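Local coordinates for protein anti-H(O) lectin 1 (Ulex europaeus, PDB 1FX5) that binds L-fucose-containing glycans as a dimeric legume lectin specific for the O(H) blood group, carrying bound calcium and manganese ions, at residues Y162-N165 / N166-N169; S184-P188 / S189-S193; V200-K203 / E204-E208; T218-G221 / R222-T225. One frame throughout, in Å; residues are numbered along the deposited sequence.

Contact 1. Residues Y162-N165 / N166-N169; sequences YGLN and NVAN
N166 N reaches back to G163 O to close a type I beta turn, with L164 and N165 at its corners; V167 follows directly. The hydrogen bond is 3.0 Å long between N166 N and G163 O, with an N-H...O angle of 153°. A water stands 3.0 Å from G163 O and 3.2 Å from N166 O, within bonding distance of the two carbonyls. V167 supplies the apolar part. With CG1 anti to the backbone N (chi1 177°), its other methyl, V167 CG2, lies back over the turn, 3.2 Å from L164 O and 3.9 Å from L164 CD2; the L164 and V167 side chains run side by side in the same direction. N165 and N166 are likewise neighbours that point the same way, their amide planes turned 50° apart. The turn bends the chain sharply at the surface just before strand 168-175. Strand 64-78 lies alongside: M76 shares backbone hydrogen bonding with G163, F74 pairs with A168, and the side chains of Y162 and L164 rest on M76 and F75.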
ATOM      1  N   TYR A 162      15.162  29.255   0.692  1.00 17.82           N
ATOM      2  CA  TYR A 162      13.716  29.281   0.479  1.00 18.58           C
ATOM      3  C   TYR A 162      13.387  29.622  -0.973  1.00 20.70           C
ATOM      4  O   TYR A 162      14.235  30.165  -1.672  1.00 21.14           O
ATOM      5  CB  TYR A 162      13.061  30.333   1.384  1.00 16.20           C
ATOM      6  CG  TYR A 162      12.960  29.952   2.835  1.00 17.32           C
ATOM      7  CD1 TYR A 162      14.074  30.007   3.664  1.00 17.43           C
ATOM      8  CD2 TYR A 162      11.766  29.467   3.365  1.00 13.83           C
ATOM      9  CE1 TYR A 162      14.008  29.576   4.976  1.00 17.16           C
ATOM     10  CE2 TYR A 162      11.683  29.034   4.678  1.00 13.98           C
ATOM     11  CZ  TYR A 162      12.807  29.083   5.474  1.00 19.00           C
ATOM     12  OH  TYR A 162      12.754  28.595   6.753  1.00 19.46           O
ATOM     13  N   GLY A 163      12.165  29.302  -1.416  1.00 23.34           N
ATOM     14  CA  GLY A 163      11.753  29.596  -2.785  1.00 23.47           C
ATOM     15  C   GLY A 163      11.710  28.431  -3.755  1.00 25.85           C
ATOM     16  O   GLY A 163      12.469  27.467  -3.613  1.00 25.10           O
ATOM     17  N   LEU A 164      10.865  28.537  -4.780  1.00 28.75           N
ATOM     18  CA  LEU A 164      10.730  27.474  -5.781  1.00 31.21           C
ATOM     19  C   LEU A 164      12.012  27.279  -6.593  1.00 31.90           C
ATOM     20  O   LEU A 164      12.290  26.191  -7.102  1.00 33.66           O
ATOM     21  CB  LEU A 164       9.550  27.745  -6.722  1.00 32.61           C
ATOM     22  CG  LEU A 164       8.607  26.566  -7.049  1.00 37.67           C
ATOM     23  CD1 LEU A 164       7.949  26.831  -8.413  1.00 37.85           C
ATOM     24  CD2 LEU A 164       9.326  25.196  -7.086  1.00 33.78           C
ATOM     25  N   ASN A 165      12.805  28.332  -6.700  1.00 32.66           N
ATOM     26  CA  ASN A 165      14.057  28.257  -7.446  1.00 33.15           C
ATOM     27  C   ASN A 165      15.139  27.495  -6.639  1.00 30.76           C
ATOM     28  O   ASN A 165      16.216  27.149  -7.171  1.00 29.89           O
ATOM     29  CB  ASN A 165      14.535  29.676  -7.827  1.00 35.90           C
ATOM     30  CG  ASN A 165      14.686  30.607  -6.608  1.00 42.34           C
ATOM     31  OD1 ASN A 165      13.720  30.874  -5.871  1.00 44.68           O
ATOM     32  ND2 ASN A 165      15.891  31.125  -6.414  1.00 46.33           N
ATOM     33  N   ASN A 166      14.851  27.230  -5.363  1.00 25.38           N
ATOM     34  CA  ASN A 166      15.788  26.521  -4.510  1.00 22.72           C
ATOM     35  C   ASN A 166      15.330  25.128  -4.064  1.00 25.23           C
ATOM     36  O   ASN A 166      15.423  24.768  -2.880  1.00 26.00           O
ATOM     37  CB  ASN A 166      16.137  27.365  -3.303  1.00 22.30           C
ATOM     38  CG  ASN A 166      16.981  28.558  -3.668  1.00 23.87           C
ATOM     39  OD1 ASN A 166      16.576  29.690  -3.453  1.00 24.76           O
ATOM     40  ND2 ASN A 166      18.160  28.317  -4.211  1.00 15.76           N
ATOM     41  N   VAL A 167      14.834  24.342  -5.010  1.00 23.36           N
ATOM     42  CA  VAL A 167      14.373  22.991  -4.706  1.00 22.74           C
ATOM     43  C   VAL A 167      15.552  22.129  -4.209  1.00 21.73           C
ATOM     44  O   VAL A 167      16.681  22.252  -4.699  1.00 17.50           O
ATOM     45  CB  VAL A 167      13.721  22.347  -5.970  1.00 22.98           C
ATOM     46  CG1 VAL A 167      13.301  20.906  -5.707  1.00 21.06           C
ATOM     47  CG2 VAL A 167      12.494  23.135  -6.332  1.00 26.15           C
ATOM     48  N   ALA A 168      15.277  21.274  -3.226  1.00 21.11           N
ATOM     49  CA  ALA A 168      16.280  20.383  -2.656  1.00 19.18           C
ATOM     50  C   ALA A 168      15.874  18.940  -2.933  1.00 19.15           C
ATOM     51  O   ALA A 168      14.681  18.626  -2.950  1.00 19.52           O
ATOM     52  CB  ALA A 168      16.375  20.611  -1.144  1.00 17.64           C
ATOM     53  N   ASN A 169      16.853  18.094  -3.257  1.00 18.59           N
ATOM     54  CA  ASN A 169      16.602  16.679  -3.524  1.00 18.00           C
ATOM     55  C   ASN A 169      17.169  15.940  -2.296  1.00 19.82           C
ATOM     56  O   ASN A 169      18.320  16.175  -1.891  1.00 18.67           O
ATOM     57  CB  ASN A 169      17.326  16.209  -4.779  1.00 17.79           C
ATOM     58  CG  ASN A 169      16.857  16.932  -6.032  1.00 25.02           C
ATOM     59  OD1 ASN A 169      17.638  17.150  -6.968  1.00 27.96           O
ATOM     60  ND2 ASN A 169      15.588  17.319  -6.061  1.00 23.63           N
TER
HETATM   61  O   HOH W   1      13.039  26.032  -1.070  1.00 20.95           O

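Contact 2. Residues S184-P188 / S189-S193; sequences SLTYP and SDQTS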
ATOM      1  N   SER A 184      20.867  12.543   3.108  1.00 16.06           N
ATOM      2  CA  SER A 184      21.625  13.595   2.433  1.00 18.59           C
ATOM      3  C   SER A 184      20.696  14.528   1.655  1.00 19.16           C
ATOM      4  O   SER A 184      19.605  14.127   1.182  1.00 19.54           O
ATOM      5  CB  SER A 184      22.722  13.033   1.536  1.00 19.08           C
ATOM      6  OG  SER A 184      22.177  12.259   0.519  1.00 28.59           O
ATOM      7  N   LEU A 185      21.062  15.797   1.651  1.00 17.25           N
ATOM      8  CA  LEU A 185      20.303  16.818   0.962  1.00 19.05           C
ATOM      9  C   LEU A 185      21.206  17.498  -0.073  1.00 19.79           C
ATOM     10  O   LEU A 185      22.369  17.758   0.209  1.00 21.90           O
ATOM     11  CB  LEU A 185      19.776  17.830   1.982  1.00 18.68           C
ATOM     12  CG  LEU A 185      19.044  19.086   1.468  1.00 21.92           C
ATOM     13  CD1 LEU A 185      18.058  19.601   2.544  1.00 13.82           C
ATOM     14  CD2 LEU A 185      20.075  20.184   1.067  1.00 17.68           C
ATOM     15  N   THR A 186      20.688  17.735  -1.275  1.00 18.31           N
ATOM     16  CA  THR A 186      21.471  18.383  -2.313  1.00 17.70           C
ATOM     17  C   THR A 186      20.684  19.467  -3.051  1.00 19.27           C
ATOM     18  O   THR A 186      19.497  19.287  -3.359  1.00 19.37           O
ATOM     19  CB  THR A 186      21.973  17.360  -3.358  1.00 20.16           C
ATOM     20  OG1 THR A 186      22.815  16.396  -2.710  1.00 21.48           O
ATOM     21  CG2 THR A 186      22.768  18.069  -4.496  1.00 16.19           C
ATOM     22  N   TYR A 187      21.308  20.630  -3.239  1.00 19.65           N
ATOM     23  CA  TYR A 187      20.666  21.743  -3.956  1.00 17.06           C
ATOM     24  C   TYR A 187      21.298  21.623  -5.352  1.00 17.21           C
ATOM     25  O   TYR A 187      22.482  21.911  -5.526  1.00 15.47           O
ATOM     26  CB  TYR A 187      21.007  23.099  -3.318  1.00 15.94           C
ATOM     27  CG  TYR A 187      20.250  23.392  -2.034  1.00 16.04           C
ATOM     28  CD1 TYR A 187      18.889  23.667  -2.047  1.00 17.22           C
ATOM     29  CD2 TYR A 187      20.903  23.409  -0.815  1.00 18.71           C
ATOM     30  CE1 TYR A 187      18.194  23.960  -0.864  1.00 20.06           C
ATOM     31  CE2 TYR A 187      20.228  23.692   0.362  1.00 21.05           C
ATOM     32  CZ  TYR A 187      18.879  23.966   0.333  1.00 20.44           C
ATOM     33  OH  TYR A 187      18.241  24.261   1.510  1.00 20.11           O
ATOM     34  N   PRO A 188      20.540  21.124  -6.341  1.00 16.53           N
ATOM     35  CA  PRO A 188      21.034  20.953  -7.708  1.00 16.93           C
ATOM     36  C   PRO A 188      21.567  22.198  -8.423  1.00 19.39           C
ATOM     37  O   PRO A 188      22.385  22.076  -9.339  1.00 20.38           O
ATOM     38  CB  PRO A 188      19.836  20.341  -8.433  1.00 13.70           C
ATOM     39  CG  PRO A 188      18.666  20.864  -7.663  1.00 16.23           C
ATOM     40  CD  PRO A 188      19.126  20.719  -6.244  1.00 15.50           C
ATOM     41  N   SER A 189      21.158  23.385  -7.975  1.00 18.68           N
ATOM     42  CA  SER A 189      21.605  24.634  -8.588  1.00 19.50           C
ATOM     43  C   SER A 189      23.115  24.844  -8.521  1.00 20.18           C
ATOM     44  O   SER A 189      23.732  25.335  -9.480  1.00 20.12           O
ATOM     45  CB  SER A 189      20.923  25.829  -7.936  1.00 15.87           C
ATOM     46  OG  SER A 189      21.464  26.055  -6.650  1.00 23.82           O
ATOM     47  N   ASP A 190      23.710  24.496  -7.387  1.00 21.95           N
ATOM     48  CA  ASP A 190      25.153  24.667  -7.230  1.00 22.30           C
ATOM     49  C   ASP A 190      25.838  23.431  -6.688  1.00 23.07           C
ATOM     50  O   ASP A 190      27.016  23.473  -6.373  1.00 20.90           O
ATOM     51  CB  ASP A 190      25.489  25.897  -6.367  1.00 22.00           C
ATOM     52  CG  ASP A 190      25.054  25.743  -4.904  1.00 28.06           C
ATOM     53  OD1 ASP A 190      25.524  26.575  -4.087  1.00 25.03           O
ATOM     54  OD2 ASP A 190      24.252  24.822  -4.578  1.00 23.60           O
ATOM     55  N   GLN A 191      25.084  22.343  -6.551  1.00 22.33           N
ATOM     56  CA  GLN A 191      25.626  21.085  -6.049  1.00 22.31           C
ATOM     57  C   GLN A 191      26.005  21.060  -4.555  1.00 23.77           C
ATOM     58  O   GLN A 191      26.788  20.202  -4.139  1.00 22.81           O
ATOM     59  CB  GLN A 191      26.824  20.673  -6.916  1.00 25.31           C
ATOM     60  CG  GLN A 191      26.855  19.239  -7.365  1.00 33.05           C
ATOM     61  CD  GLN A 191      25.934  18.945  -8.530  1.00 36.99           C
ATOM     62  OE1 GLN A 191      24.706  18.965  -8.387  1.00 38.27           O
ATOM     63  NE2 GLN A 191      26.521  18.617  -9.682  1.00 37.75           N
ATOM     64  N   THR A 192      25.512  22.019  -3.765  1.00 23.12           N
ATOM     65  CA  THR A 192      25.805  22.062  -2.323  1.00 21.97           C
ATOM     66  C   THR A 192      25.106  20.820  -1.744  1.00 22.97           C
ATOM     67  O   THR A 192      23.895  20.636  -1.914  1.00 22.25           O
ATOM     68  CB  THR A 192      25.190  23.301  -1.665  1.00 23.15           C
ATOM     69  OG1 THR A 192      25.927  24.462  -2.047  1.00 23.05           O
ATOM     70  CG2 THR A 192      25.176  23.168  -0.144  1.00 22.42           C
ATOM     71  N   SER A 193      25.857  19.997  -1.028  1.00 22.71           N
ATOM     72  CA  SER A 193      25.302  18.788  -0.449  1.00 22.76           C
ATOM     73  C   SER A 193      25.724  18.586   1.020  1.00 23.44           C
ATOM     74  O   SER A 193      26.821  18.992   1.425  1.00 22.59           O
ATOM     75  CB  SER A 193      25.761  17.618  -1.328  1.00 21.77           C
ATOM     76  OG  SER A 193      25.232  16.389  -0.887  1.00 35.47           O
TER
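Y187 and T192 face each other where the hairpin of strands 180-187 and 192-199 closes, joined by a hydrogen bond from Y187 N to T192 O, 2.9 Å. From this backbone position the Y187 side chain starts with CB, 3.9 Å from D190 OD2. CG is anti to the carbonyl carbon (chi1 -76°), and the ring turned this way brings Y187 CD2 to 4.3 Å from T192 CG2. R161 makes a cation-pi contact with the ring, and at the far end OH is hydrogen-bonded to W158 NE1. One step back, T186 and S193 form an antiparallel non-hydrogen-bonded pair whose hydroxyls, OG1 and OG, are hydrogen-bonded at 3.0 Å. Round the turn, Y187 O receives two weak bonds, of which Q191 N is the nearer at 2.8 Å. D190 OD2 accepts T192 N at 3.2 Å from above the carboxylate plane, an Asx turn at the point where the chain enters the returning strand; its OD1 forms a salt bridge with R161. The hairpin stands next to strand 168-175: L185 and Y187 pack on A168, P188 lies on N169, and the backbone of S184 pairs with E171.

Contact 3. Residues V200-K203 / E204-E208; sequences VDLK and EILPE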
ATOM      1  N   VAL A 200      21.696   2.864  14.401  1.00 16.60           N
ATOM      2  CA  VAL A 200      20.639   2.565  15.345  1.00 17.08           C
ATOM      3  C   VAL A 200      19.890   1.274  14.970  1.00 18.03           C
ATOM      4  O   VAL A 200      19.551   1.036  13.807  1.00 17.88           O
ATOM      5  CB  VAL A 200      19.689   3.814  15.479  1.00 21.03           C
ATOM      6  CG1 VAL A 200      19.344   4.365  14.124  1.00 23.47           C
ATOM      7  CG2 VAL A 200      18.395   3.464  16.206  1.00 23.81           C
ATOM      8  N   ASP A 201      19.699   0.429  15.969  1.00 18.25           N
ATOM      9  CA  ASP A 201      19.018  -0.850  15.819  1.00 17.83           C
ATOM     10  C   ASP A 201      17.500  -0.657  15.866  1.00 18.16           C
ATOM     11  O   ASP A 201      16.894  -0.632  16.944  1.00 18.28           O
ATOM     12  CB  ASP A 201      19.483  -1.788  16.938  1.00 15.61           C
ATOM     13  CG  ASP A 201      18.989  -3.215  16.766  1.00 19.66           C
ATOM     14  OD1 ASP A 201      19.380  -4.065  17.598  1.00 19.48           O
ATOM     15  OD2 ASP A 201      18.210  -3.496  15.824  1.00 17.40           O
ATOM     16  N   LEU A 202      16.885  -0.641  14.693  1.00 16.27           N
ATOM     17  CA  LEU A 202      15.450  -0.461  14.591  1.00 18.21           C
ATOM     18  C   LEU A 202      14.580  -1.493  15.320  1.00 22.23           C
ATOM     19  O   LEU A 202      13.496  -1.143  15.786  1.00 20.81           O
ATOM     20  CB  LEU A 202      15.068  -0.344  13.129  1.00 17.14           C
ATOM     21  CG  LEU A 202      14.777   1.035  12.532  1.00 21.36           C
ATOM     22  CD1 LEU A 202      15.587   2.190  13.132  1.00 16.02           C
ATOM     23  CD2 LEU A 202      14.949   0.931  11.029  1.00 20.63           C
ATOM     24  N   LYS A 203      15.066  -2.732  15.471  1.00 23.75           N
ATOM     25  CA  LYS A 203      14.301  -3.791  16.164  1.00 27.92           C
ATOM     26  C   LYS A 203      14.113  -3.465  17.628  1.00 28.31           C
ATOM     27  O   LYS A 203      13.216  -3.999  18.281  1.00 28.21           O
ATOM     28  CB  LYS A 203      15.014  -5.137  16.133  1.00 29.93           C
ATOM     29  CG  LYS A 203      15.022  -5.852  14.829  1.00 39.23           C
ATOM     30  CD  LYS A 203      15.691  -7.200  15.012  1.00 43.22           C
ATOM     31  CE  LYS A 203      15.000  -7.990  16.120  1.00 49.75           C
ATOM     32  NZ  LYS A 203      15.575  -9.359  16.295  1.00 54.26           N
ATOM     33  N   GLU A 204      15.005  -2.639  18.158  1.00 27.07           N
ATOM     34  CA  GLU A 204      14.921  -2.262  19.555  1.00 29.07           C
ATOM     35  C   GLU A 204      14.124  -0.993  19.837  1.00 27.22           C
ATOM     36  O   GLU A 204      13.851  -0.678  20.994  1.00 27.35           O
ATOM     37  CB  GLU A 204      16.329  -2.053  20.109  1.00 33.32           C
ATOM     38  CG  GLU A 204      17.149  -3.312  20.247  1.00 41.21           C
ATOM     39  CD  GLU A 204      18.465  -3.017  20.944  1.00 45.44           C
ATOM     40  OE1 GLU A 204      18.401  -2.577  22.118  1.00 45.48           O
ATOM     41  OE2 GLU A 204      19.547  -3.191  20.319  1.00 43.59           O
ATOM     42  N   ILE A 205      13.769  -0.256  18.795  1.00 24.79           N
ATOM     43  CA  ILE A 205      13.034   0.982  18.954  1.00 21.27           C
ATOM     44  C   ILE A 205      11.621   1.049  18.381  1.00 20.80           C
ATOM     45  O   ILE A 205      10.723   1.642  18.998  1.00 18.67           O
ATOM     46  CB  ILE A 205      13.932   2.129  18.406  1.00 22.19           C
ATOM     47  CG1 ILE A 205      15.046   2.398  19.420  1.00 24.63           C
ATOM     48  CG2 ILE A 205      13.147   3.401  18.116  1.00 20.58           C
ATOM     49  CD1 ILE A 205      16.385   2.334  18.829  1.00 31.10           C
ATOM     50  N   LEU A 206      11.413   0.400  17.236  1.00 19.41           N
ATOM     51  CA  LEU A 206      10.108   0.382  16.555  1.00 20.38           C
ATOM     52  C   LEU A 206       9.309  -0.934  16.618  1.00 18.22           C
ATOM     53  O   LEU A 206       9.859  -2.006  16.872  1.00 14.31           O
ATOM     54  CB  LEU A 206      10.321   0.713  15.062  1.00 19.12           C
ATOM     55  CG  LEU A 206      11.025   2.017  14.634  1.00 20.46           C
ATOM     56  CD1 LEU A 206      11.390   1.997  13.126  1.00 17.36           C
ATOM     57  CD2 LEU A 206      10.124   3.175  14.947  1.00 16.93           C
ATOM     58  N   PRO A 207       7.978  -0.852  16.452  1.00 18.58           N
ATOM     59  CA  PRO A 207       7.180  -2.096  16.472  1.00 17.47           C
ATOM     60  C   PRO A 207       7.419  -2.810  15.104  1.00 20.19           C
ATOM     61  O   PRO A 207       8.061  -2.231  14.208  1.00 19.38           O
ATOM     62  CB  PRO A 207       5.748  -1.579  16.611  1.00 16.71           C
ATOM     63  CG  PRO A 207       5.803  -0.196  15.988  1.00 17.13           C
ATOM     64  CD  PRO A 207       7.129   0.352  16.432  1.00 15.31           C
ATOM     65  N   GLU A 208       6.939  -4.039  14.916  1.00 20.61           N
ATOM     66  CA  GLU A 208       7.156  -4.728  13.631  1.00 21.75           C
ATOM     67  C   GLU A 208       6.550  -4.049  12.400  1.00 19.39           C
ATOM     68  O   GLU A 208       7.069  -4.210  11.281  1.00 18.80           O
ATOM     69  CB  GLU A 208       6.622  -6.143  13.678  1.00 23.39           C
ATOM     70  CG  GLU A 208       7.384  -7.059  14.566  1.00 34.74           C
ATOM     71  CD  GLU A 208       6.673  -8.378  14.677  1.00 38.63           C
ATOM     72  OE1 GLU A 208       6.732  -9.174  13.703  1.00 39.98           O
ATOM     73  OE2 GLU A 208       6.008  -8.574  15.717  1.00 41.27           O
TER
HETATM   74  O   HOH W   2      10.752  -2.645  19.447  1.00 28.36           O
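V200 CG2 presses on I205 CD1 at 3.5 Å, tighter than usual van der Waals contact, the two side chains crossing at about a right angle. D201 follows and engages both carboxylate oxygens and its carbonyl oxygen. Its CG is anti to the backbone N (chi1 -172°), which carries the carboxylate forward along the chain, where D201 OD2 accepts K203 N at 3.3 Å from above the carboxylate plane: an Asx turn. The other oxygen, D201 OD1, comes to 2.9 Å from E204 OE2, with the two carboxylate planes 89° apart. Two acceptors this close would repel if both were ionised, so one acid may hold a proton, although so short an approach of two acceptors is itself doubtful. The backbone is plainer, with D201 O accepting E204 N at 3.0 Å. L202 then takes over as a double acceptor: L202 O accepts I205 N (3.1 Å) and L206 N (3.0 Å), the latter bond nearly straight (171°). The L202 side chain lies alongside that of L206, pointing the same way, and L202 CG touches L206 CD1 at 3.6 Å. K203 closes the walk: a water bridges its carbonyl oxygen to that of L206, which also accepts the indole N-H of W58. The result is a compact pair of overlapping turns in the loop between strands 192-199 and 209-219. L202 and I205 pack on V122 of strand 122-127, K203 lies on W58 of strand 44-59, and V200 O is held by the hydroxyl of Y174 in strand 168-175.

Contact 4. Residues T218-G221 / R222-T225; sequences TYIG and RQAT
The ring of Y219 meets R222 at its edge, where Y219 CD1 is 4.2 Å from R222 CG, close to the ring plane. Over one face lies I220 CD1, 3.2 Å above the plane and displaced toward the rim. The guanidinium group of R222 leads away from the turn, and its NE is bonded to A84 O. These side chains flank a type II beta turn from Y219 to R222, in which G221 takes the third position with a positive phi of 90°, a conformation glycine adopts easily; the bond that closes it, R222 N to Y219 O, is weak at 3.3 Å. Beyond the turn, the side chains of T218 and Q223 cross at about a right angle. T218 has OG1 anti to its own N (chi1 -165°), which turns the hydroxyl across to the returning chain. There T218 OG1 sits 3.1 Å from Q223 CA and accepts A224 N at 3.2 Å, with a bent angle of 135° at the hydrogen. Q223 runs out extended beyond CG, and that atom lies 3.3 Å from Y219 O; its amide oxygen accepts G38 N.

In chemical terms, T218 OG1 both accepts and donates: it receives the A224 N-H and gives its proton to T86 O, a carbonyl that can only accept, which would restrict the rotation of the hydroxyl. The turn is consequently tied to the neighbouring loops by polar bonds from T218, R222 and Q223, close to T45, a residue of the glycan pocket.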
ATOM      1  N   THR A 218       4.898  25.154  11.623  1.00 17.95           N
ATOM      2  CA  THR A 218       5.362  26.528  11.730  1.00 18.34           C
ATOM      3  C   THR A 218       4.764  27.237  12.969  1.00 19.61           C
ATOM      4  O   THR A 218       3.954  26.654  13.698  1.00 17.37           O
ATOM      5  CB  THR A 218       5.037  27.286  10.431  1.00 18.25           C
ATOM      6  OG1 THR A 218       5.790  28.510  10.374  1.00 19.19           O
ATOM      7  CG2 THR A 218       3.539  27.564  10.335  1.00 19.11           C
ATOM      8  N   TYR A 219       5.145  28.490  13.193  1.00 21.21           N
ATOM      9  CA  TYR A 219       4.658  29.257  14.345  1.00 24.04           C
ATOM     10  C   TYR A 219       4.202  30.665  13.917  1.00 24.68           C
ATOM     11  O   TYR A 219       4.704  31.153  12.890  1.00 24.69           O
ATOM     12  CB  TYR A 219       5.836  29.353  15.304  1.00 24.68           C
ATOM     13  CG  TYR A 219       5.516  29.941  16.628  1.00 27.94           C
ATOM     14  CD1 TYR A 219       5.983  31.211  16.965  1.00 26.53           C
ATOM     15  CD2 TYR A 219       4.739  29.244  17.543  1.00 25.48           C
ATOM     16  CE1 TYR A 219       5.688  31.766  18.165  1.00 28.04           C
ATOM     17  CE2 TYR A 219       4.434  29.794  18.759  1.00 29.80           C
ATOM     18  CZ  TYR A 219       4.912  31.060  19.063  1.00 29.46           C
ATOM     19  OH  TYR A 219       4.630  31.626  20.277  1.00 33.10           O
ATOM     20  N   ILE A 220       3.297  31.330  14.674  1.00 26.63           N
ATOM     21  CA  ILE A 220       2.831  32.701  14.285  1.00 28.23           C
ATOM     22  C   ILE A 220       3.937  33.721  14.286  1.00 29.40           C
ATOM     23  O   ILE A 220       4.766  33.736  15.197  1.00 30.21           O
ATOM     24  CB  ILE A 220       1.746  33.373  15.189  1.00 31.73           C
ATOM     25  CG1 ILE A 220       1.571  32.640  16.502  1.00 31.11           C
ATOM     26  CG2 ILE A 220       0.463  33.644  14.399  1.00 33.68           C
ATOM     27  CD1 ILE A 220       2.655  32.922  17.465  1.00 32.45           C
ATOM     28  N   GLY A 221       3.918  34.598  13.289  1.00 26.67           N
ATOM     29  CA  GLY A 221       4.941  35.625  13.206  1.00 27.65           C
ATOM     30  C   GLY A 221       6.161  35.224  12.408  1.00 29.54           C
ATOM     31  O   GLY A 221       6.981  36.073  12.061  1.00 31.56           O
ATOM     32  N   ARG A 222       6.300  33.935  12.111  1.00 29.90           N
ATOM     33  CA  ARG A 222       7.447  33.450  11.345  1.00 28.14           C
ATOM     34  C   ARG A 222       7.020  32.269  10.488  1.00 25.77           C
ATOM     35  O   ARG A 222       7.799  31.348  10.225  1.00 28.99           O
ATOM     36  CB  ARG A 222       8.627  33.098  12.283  1.00 27.91           C
ATOM     37  CG  ARG A 222       8.266  32.699  13.714  1.00 29.76           C
ATOM     38  CD  ARG A 222       9.184  33.358  14.798  1.00 30.58           C
ATOM     39  NE  ARG A 222      10.593  33.144  14.504  1.00 33.93           N
ATOM     40  CZ  ARG A 222      11.623  33.625  15.198  1.00 33.32           C
ATOM     41  NH1 ARG A 222      11.451  34.372  16.275  1.00 29.98           N
ATOM     42  NH2 ARG A 222      12.856  33.368  14.773  1.00 34.75           N
ATOM     43  N   GLN A 223       5.801  32.370   9.979  1.00 20.89           N
ATOM     44  CA  GLN A 223       5.204  31.348   9.152  1.00 20.27           C
ATOM     45  C   GLN A 223       5.845  31.064   7.823  1.00 20.13           C
ATOM     46  O   GLN A 223       6.298  31.960   7.137  1.00 22.56           O
ATOM     47  CB  GLN A 223       3.723  31.645   8.914  1.00 19.14           C
ATOM     48  CG  GLN A 223       2.884  31.707  10.183  1.00 20.98           C
ATOM     49  CD  GLN A 223       1.395  31.840   9.874  1.00 24.69           C
ATOM     50  OE1 GLN A 223       1.008  32.319   8.802  1.00 22.98           O
ATOM     51  NE2 GLN A 223       0.557  31.398  10.800  1.00 20.60           N
ATOM     52  N   ALA A 224       5.841  29.785   7.471  1.00 20.41           N
ATOM     53  CA  ALA A 224       6.393  29.291   6.219  1.00 19.14           C
ATOM     54  C   ALA A 224       5.653  27.992   5.887  1.00 18.37           C
ATOM     55  O   ALA A 224       5.160  27.298   6.792  1.00 19.45           O
ATOM     56  CB  ALA A 224       7.882  29.029   6.354  1.00 18.15           C
ATOM     57  N   THR A 225       5.473  27.719   4.601  1.00 17.06           N
ATOM     58  CA  THR A 225       4.797  26.506   4.176  1.00 19.00           C
ATOM     59  C   THR A 225       5.906  25.549   3.651  1.00 20.06           C
ATOM     60  O   THR A 225       6.924  26.004   3.127  1.00 18.71           O
ATOM     61  CB  THR A 225       3.703  26.817   3.126  1.00 23.60           C
ATOM     62  OG1 THR A 225       3.048  25.593   2.741  1.00 29.22           O
ATOM     63  CG2 THR A 225       4.307  27.498   1.904  1.00 22.50           C
TER

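Following the chain, the four contacts come in series; none nests in or crosses another. Contact 1 turns the chain into strand 168-175, and contact 2 closes the hairpin of strands 180-187 and 192-199. These two touch: N169 O probably accepts T186 N at 2.9 Å, and V167 O packs on P188 CD, so the turn and the hairpin stand at one end of adjacent strands. Contact 3 folds the loop that leads to strand 209-219, on the opposite side of the chain's centre from contacts 1 and 4. Contact 4 closes the connection from that strand to strand 224-236, and reaches contact 1 through packing of Y162 against A224.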